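Local coordinates for protein KmHsv2 (Kluyveromyces marxianus, PDB 3VU4) that probably binds phosphoinositides on membranes as a seven-bladed beta-propeller of the PROPPIN family, related to the autophagy protein Atg18, at residues K63-H68 with K104-S109; V22-F27 with G308-W313. All blocks are in the same frame, centred on the assembly; numbering follows the deposited sequence.

Contact 1. Residues K63-H68 with K104-S109; sequences KVRMLH and KDLFLS. With SO4 (sulfate ion), chain I; SO4 (sulfate ion), chain C.
Strands 63-66 and 104-108 run side by side in the same direction, 18° apart with axes 7.4 Å from each other, too far for backbone pairing, so side chains bridge the gap. Each is the first strand of its four-stranded antiparallel sheet, and the contact joins two consecutive blades of the propeller. The close-packed part lies around Arg-65, Leu-106 and Leu-108. Arg-65 CB points toward the other strand and meets Leu-108 CD1 at 3.7 Å. A bend at chi2 (-76°) lays its CG against Leu-106 CD2, the side chains of Arg-65 and Leu-106 crossing obliquely. Farther along, Leu-67 CD1 lies 3.6 Å from Ser-109 C, and Phe-126 touches both Leu-67 and Leu-108.

The same bend swings the guanidinium in edge-on. Arg-65 NE donates to Leu-106 O over 2.9 Å, on an in-plane lone pair; NH2 reaches Leu-106 N through a water, and NH1 returns to Val-64 O from above that carbonyl's plane and forms a salt bridge to Asp-24. Lys-63 NZ donates a hydrogen bond to Lys-104 O, 2.7 Å, also on an in-plane lone pair.

The ends face solvent more. Exposed Lys-104 points away, its NZ bonded to Gly-118 O and, at 3.1 Å, to O1 of a sulfate; His-68 NE2 donates to O3 of another at 2.8 Å, which Arg-110 N also binds. Both sulfates probably come from the crystallisation liquor. The junction's polar part thus sets charged donors on neutral carbonyls beside leucine packing, and the charge of Arg-65 is probably balanced at least in part by Asp-24.

Contact 2. Residues V22-F27 with G308-W313; sequences VTDYEF and GCKIAW
Two aromatic rings of 22-27 each take an aliphatic group on one face. Over the Tyr-25 ring lies Lys-310, its CD 3.7 Å above the plane and offset toward the rim, while the C atom of Cys-309 sits at the ring edge. The ammonium follows over the same face: NZ of Lys-310 is 4.8 Å from the Tyr-25 ring centroid and 10° off the normal, a cation-pi geometry. On the Phe-27 ring, Ala-312 CB stands over the centre, 3.6 Å from the centroid, in a CH-pi contact, and Lys-310 CB comes up at the edge.

Tyr-25 holds CG in the crowded position between backbone N and carbonyl carbon, which turns its ring toward the lysine. Strands 24-27 and 310-313 are the first strands of the first and last sheets along the chain. They run 14° from parallel with axes 8.3 Å apart, and their meeting closes the ring of seven blades in this beta-propeller.

Lys-310 is extended beyond CG, so its tip stays over the ring and reaches the carbonyl of the same tyrosine. There Lys-310 NZ donates to Tyr-25 O at 2.8 Å, nearly along the C=O axis (169°). Lys-310 NZ also makes a weak salt-bridge bond, 3.3 Å long, to Glu-26 OE2. An alanine here would probably weaken the blade closure, since the bond to Tyr-25 O, the salt bridge and the cover over the tyrosine ring would all go. Glu-26, bent at chi2, crosses the lysine at about a right angle, and its OE1 accepts from Phe-27 N through the anti lone pair, which, with the weak bond at OE2, would restrict the carboxylate's rotation.

Overall arrangement
Both contacts join first strands of adjacent blades, contact 1 between the second and third blades along the chain and contact 2 between the last and the first, so contact 1 is nested inside the loop that contact 2 closes. Their centres are about 13 Å apart, and they meet at Asp-24, whose OD2 probably also accepts a hydrogen bond from Val-64 N. Each is partly buried, but contact 1 lies about 12 Å from the chain centre and includes an exposed residue, whereas contact 2 lies about 9 Å from it and has none. Basic side chains grip carbonyls in both; leucines supply the apolar part of contact 1, aromatic rings that of contact 2.

Contact 1. Residues K63-H68 with K104-S109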
loop_
_atom_site.group_PDB
_atom_site.type_symbol
_atom_site.label_atom_id
_atom_site.label_comp_id
_atom_site.label_asym_id
_atom_site.label_seq_id
_atom_site.Cartn_x
_atom_site.Cartn_y
_atom_site.Cartn_z
ATOM N N LYS A 63 6.269 1.027 15.589
ATOM C CA LYS A 63 6.215 1.098 14.141
ATOM C C LYS A 63 7.444 0.388 13.573
ATOM O O LYS A 63 8.536 0.470 14.137
ATOM C CB LYS A 63 6.179 2.567 13.720
ATOM C CG LYS A 63 6.137 2.820 12.225
ATOM C CD LYS A 63 5.477 4.148 11.977
ATOM C CE LYS A 63 4.038 4.079 12.457
ATOM N NZ LYS A 63 3.391 5.406 12.541
ATOM N N VAL A 64 7.272 -0.309 12.458
ATOM C CA VAL A 64 8.384 -1.038 11.879
ATOM C C VAL A 64 8.360 -1.046 10.338
ATOM O O VAL A 64 7.309 -1.203 9.718
ATOM C CB VAL A 64 8.396 -2.488 12.450
ATOM C CG1 VAL A 64 7.164 -3.259 11.973
ATOM C CG2 VAL A 64 9.675 -3.194 12.070
ATOM N N ARG A 65 9.532 -0.860 9.733
ATOM C CA ARG A 65 9.678 -0.830 8.273
ATOM C C ARG A 65 10.931 -1.586 7.851
ATOM O O ARG A 65 11.852 -1.772 8.652
ATOM C CB ARG A 65 9.813 0.613 7.779
ATOM C CG ARG A 65 8.640 1.517 8.090
ATOM C CD ARG A 65 7.473 1.239 7.176
ATOM N NE ARG A 65 6.381 2.165 7.436
ATOM C CZ ARG A 65 5.433 1.965 8.341
ATOM N NH1 ARG A 65 5.436 0.854 9.070
ATOM N NH2 ARG A 65 4.501 2.890 8.538
ATOM N N MET A 66 10.972 -2.029 6.600
ATOM C CA MET A 66 12.162 -2.711 6.119
ATOM C C MET A 66 12.581 -2.165 4.754
ATOM O O MET A 66 11.769 -1.587 4.027
ATOM C CB MET A 66 11.950 -4.229 6.080
ATOM C CG MET A 66 11.120 -4.774 4.946
ATOM S SD MET A 66 10.847 -6.562 5.181
ATOM C CE MET A 66 12.418 -7.244 4.599
ATOM N N LEU A 67 13.862 -2.314 4.424
ATOM C CA LEU A 67 14.378 -1.826 3.151
ATOM C C LEU A 67 14.692 -2.979 2.212
ATOM O O LEU A 67 15.695 -3.666 2.379
ATOM C CB LEU A 67 15.643 -0.993 3.365
ATOM C CG LEU A 67 16.304 -0.507 2.069
ATOM C CD1 LEU A 67 15.379 0.469 1.344
ATOM C CD2 LEU A 67 17.628 0.161 2.393
ATOM N N HIS A 68 13.827 -3.184 1.226
ATOM C CA HIS A 68 14.007 -4.255 0.253
ATOM C C HIS A 68 14.236 -5.587 0.955
ATOM O O HIS A 68 13.360 -6.074 1.677
ATOM C CB HIS A 68 15.179 -3.922 -0.665
ATOM C CG HIS A 68 14.991 -2.641 -1.414
ATOM N ND1 HIS A 68 13.895 -2.410 -2.214
ATOM C CD2 HIS A 68 15.734 -1.510 -1.454
ATOM C CE1 HIS A 68 13.969 -1.191 -2.716
ATOM N NE2 HIS A 68 15.073 -0.622 -2.272
ATOM N N LYS A 104 4.507 9.759 12.077
ATOM C CA LYS A 104 3.284 9.251 11.448
ATOM C C LYS A 104 3.678 8.294 10.321
ATOM O O LYS A 104 3.777 7.082 10.518
ATOM C CB LYS A 104 2.452 10.393 10.853
ATOM C CG LYS A 104 1.828 11.352 11.851
ATOM C CD LYS A 104 0.998 12.386 11.100
ATOM C CE LYS A 104 0.323 13.388 12.026
ATOM N NZ LYS A 104 -0.494 14.376 11.247
ATOM N N ASP A 105 3.914 8.844 9.134
ATOM C CA ASP A 105 4.312 8.030 7.992
ATOM C C ASP A 105 5.828 7.835 7.986
ATOM O O ASP A 105 6.572 8.682 8.482
ATOM C CB ASP A 105 3.864 8.702 6.697
ATOM C CG ASP A 105 2.358 8.867 6.621
ATOM O OD1 ASP A 105 1.651 7.831 6.528
ATOM O OD2 ASP A 105 1.887 10.029 6.660
ATOM N N LEU A 106 6.277 6.717 7.423
ATOM C CA LEU A 106 7.697 6.397 7.352
ATOM C C LEU A 106 7.996 5.537 6.126
ATOM O O LEU A 106 7.463 4.432 5.992
ATOM C CB LEU A 106 8.125 5.656 8.617
ATOM C CG LEU A 106 9.604 5.274 8.703
ATOM C CD1 LEU A 106 10.445 6.529 8.576
ATOM C CD2 LEU A 106 9.892 4.567 10.015
ATOM N N PHE A 107 8.855 6.045 5.241
ATOM C CA PHE A 107 9.226 5.335 4.014
ATOM C C PHE A 107 10.743 5.217 3.858
ATOM O O PHE A 107 11.494 6.084 4.300
ATOM C CB PHE A 107 8.650 6.069 2.807
ATOM C CG PHE A 107 7.158 6.189 2.828
ATOM C CD1 PHE A 107 6.354 5.107 2.492
ATOM C CD2 PHE A 107 6.552 7.389 3.171
ATOM C CE1 PHE A 107 4.961 5.219 2.493
ATOM C CE2 PHE A 107 5.154 7.512 3.176
ATOM C CZ PHE A 107 4.362 6.422 2.835
ATOM N N LEU A 108 11.186 4.148 3.206
ATOM C CA LEU A 108 12.610 3.905 3.005
ATOM C C LEU A 108 12.973 3.524 1.568
ATOM O O LEU A 108 12.231 2.813 0.891
ATOM C CB LEU A 108 13.078 2.777 3.930
ATOM C CG LEU A 108 12.843 2.911 5.434
ATOM C CD1 LEU A 108 13.023 1.555 6.096
ATOM C CD2 LEU A 108 13.800 3.930 6.015
ATOM N N SER A 109 14.127 4.007 1.115
ATOM C CA SER A 109 14.653 3.692 -0.211
ATOM C C SER A 109 16.166 3.670 -0.023
ATOM O O SER A 109 16.663 4.190 0.975
ATOM C CB SER A 109 14.246 4.747 -1.245
ATOM O OG SER A 109 14.973 5.948 -1.095
HETATM S S SO4 I . 15.699 2.500 -4.325
HETATM O O1 SO4 I . 17.156 2.335 -4.470
HETATM O O2 SO4 I . 15.010 1.656 -5.319
HETATM O O3 SO4 I . 15.284 2.086 -2.977
HETATM O O4 SO4 I . 15.343 3.915 -4.539
HETATM S S SO4 C . -1.886 15.764 14.496
HETATM O O1 SO4 C . -0.810 16.341 13.666
HETATM O O2 SO4 C . -2.805 14.996 13.637
HETATM O O3 SO4 C . -1.300 14.858 15.499
HETATM O O4 SO4 C . -2.618 16.852 15.174
HETATM O O HOH W 1 4.221 5.064 6.549
#

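Contact 2. Residues V22-F27 with G308-W313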
loop_
_atom_site.group_PDB
_atom_site.type_symbol
_atom_site.label_atom_id
_atom_site.label_comp_id
_atom_site.label_asym_id
_atom_site.label_seq_id
_atom_site.Cartn_x
_atom_site.Cartn_y
_atom_site.Cartn_z
ATOM N N VAL A 22 -0.053 -7.636 17.599
ATOM C CA VAL A 22 0.760 -7.016 16.570
ATOM C C VAL A 22 0.564 -5.508 16.761
ATOM O O VAL A 22 -0.562 -5.033 16.858
ATOM C CB VAL A 22 0.280 -7.463 15.184
ATOM C CG1 VAL A 22 0.985 -6.679 14.086
ATOM C CG2 VAL A 22 0.544 -8.936 15.032
ATOM N N THR A 23 1.653 -4.757 16.843
ATOM C CA THR A 23 1.538 -3.319 17.046
ATOM C C THR A 23 1.710 -2.544 15.741
ATOM O O THR A 23 1.439 -1.342 15.676
ATOM C CB THR A 23 2.570 -2.827 18.094
ATOM O OG1 THR A 23 3.876 -3.312 17.753
ATOM C CG2 THR A 23 2.199 -3.342 19.480
ATOM N N ASP A 24 2.155 -3.244 14.703
ATOM C CA ASP A 24 2.350 -2.647 13.391
ATOM C C ASP A 24 2.868 -3.723 12.451
ATOM O O ASP A 24 3.496 -4.692 12.886
ATOM C CB ASP A 24 3.346 -1.484 13.465
ATOM C CG ASP A 24 3.308 -0.596 12.227
ATOM O OD1 ASP A 24 2.202 -0.345 11.704
ATOM O OD2 ASP A 24 4.379 -0.131 11.788
ATOM N N TYR A 25 2.579 -3.559 11.165
ATOM C CA TYR A 25 3.010 -4.503 10.147
ATOM C C TYR A 25 3.019 -3.764 8.819
ATOM O O TYR A 25 2.238 -2.840 8.614
ATOM C CB TYR A 25 2.070 -5.713 10.089
ATOM C CG TYR A 25 0.627 -5.391 9.765
ATOM C CD1 TYR A 25 -0.131 -4.557 10.594
ATOM C CD2 TYR A 25 0.011 -5.932 8.628
ATOM C CE1 TYR A 25 -1.469 -4.261 10.300
ATOM C CE2 TYR A 25 -1.326 -5.649 8.324
ATOM C CZ TYR A 25 -2.057 -4.812 9.160
ATOM O OH TYR A 25 -3.365 -4.516 8.854
ATOM N N GLU A 26 3.906 -4.164 7.919
ATOM C CA GLU A 26 4.012 -3.491 6.638
ATOM C C GLU A 26 4.825 -4.350 5.672
ATOM O O GLU A 26 5.682 -5.124 6.100
ATOM C CB GLU A 26 4.682 -2.130 6.856
ATOM C CG GLU A 26 4.692 -1.212 5.657
ATOM C CD GLU A 26 3.302 -0.953 5.128
ATOM O OE1 GLU A 26 2.757 -1.851 4.447
ATOM O OE2 GLU A 26 2.755 0.139 5.401
ATOM N N PHE A 27 4.534 -4.225 4.377
ATOM C CA PHE A 27 5.242 -4.978 3.341
ATOM C C PHE A 27 6.493 -4.208 2.920
ATOM O O PHE A 27 6.571 -2.998 3.129
ATOM C CB PHE A 27 4.351 -5.141 2.108
ATOM C CG PHE A 27 3.095 -5.897 2.366
ATOM C CD1 PHE A 27 3.069 -7.283 2.257
ATOM C CD2 PHE A 27 1.934 -5.226 2.746
ATOM C CE1 PHE A 27 1.910 -7.990 2.522
ATOM C CE2 PHE A 27 0.770 -5.925 3.012
ATOM C CZ PHE A 27 0.758 -7.312 2.901
ATOM N N GLY A 308 -8.179 -4.397 11.331
ATOM C CA GLY A 308 -8.100 -3.891 9.977
ATOM C C GLY A 308 -7.348 -4.917 9.162
ATOM O O GLY A 308 -7.393 -6.105 9.482
ATOM N N CYS A 309 -6.668 -4.477 8.110
ATOM C CA CYS A 309 -5.878 -5.389 7.299
ATOM C C CYS A 309 -5.095 -4.604 6.271
ATOM O O CYS A 309 -5.288 -3.394 6.124
ATOM C CB CYS A 309 -6.766 -6.430 6.592
ATOM S SG CYS A 309 -7.902 -5.803 5.310
ATOM N N LYS A 310 -4.197 -5.303 5.584
ATOM C CA LYS A 310 -3.375 -4.717 4.529
ATOM C C LYS A 310 -3.311 -5.756 3.439
ATOM O O LYS A 310 -3.203 -6.948 3.726
ATOM C CB LYS A 310 -1.964 -4.389 5.032
ATOM C CG LYS A 310 -1.964 -3.223 5.988
ATOM C CD LYS A 310 -0.589 -2.676 6.296
ATOM C CE LYS A 310 -0.744 -1.491 7.243
ATOM N NZ LYS A 310 0.543 -0.884 7.658
ATOM N N ILE A 311 -3.400 -5.315 2.192
ATOM C CA ILE A 311 -3.356 -6.252 1.083
ATOM C C ILE A 311 -2.156 -5.980 0.192
ATOM O O ILE A 311 -1.541 -4.914 0.257
ATOM C CB ILE A 311 -4.668 -6.194 0.264
ATOM C CG1 ILE A 311 -4.801 -4.859 -0.462
ATOM C CG2 ILE A 311 -5.866 -6.332 1.207
ATOM C CD1 ILE A 311 -6.170 -4.640 -1.080
ATOM N N ALA A 312 -1.808 -6.962 -0.624
ATOM C CA ALA A 312 -0.678 -6.815 -1.526
ATOM C C ALA A 312 -0.768 -7.846 -2.636
ATOM O O ALA A 312 -0.989 -9.035 -2.382
ATOM C CB ALA A 312 0.629 -6.977 -0.761
ATOM N N TRP A 313 -0.627 -7.387 -3.873
ATOM C CA TRP A 313 -0.665 -8.312 -4.997
ATOM C C TRP A 313 0.695 -8.979 -5.028
ATOM O O TRP A 313 1.707 -8.351 -4.728
ATOM C CB TRP A 313 -0.919 -7.579 -6.311
ATOM C CG TRP A 313 -2.301 -7.014 -6.428
ATOM C CD1 TRP A 313 -2.770 -5.860 -5.866
ATOM C CD2 TRP A 313 -3.388 -7.561 -7.184
ATOM N NE1 TRP A 313 -4.077 -5.651 -6.233
ATOM C CE2 TRP A 313 -4.481 -6.679 -7.041
ATOM C CE3 TRP A 313 -3.541 -8.706 -7.973
ATOM C CZ2 TRP A 313 -5.714 -6.910 -7.660
ATOM C CZ3 TRP A 313 -4.766 -8.935 -8.590
ATOM C CH2 TRP A 313 -5.837 -8.040 -8.428
#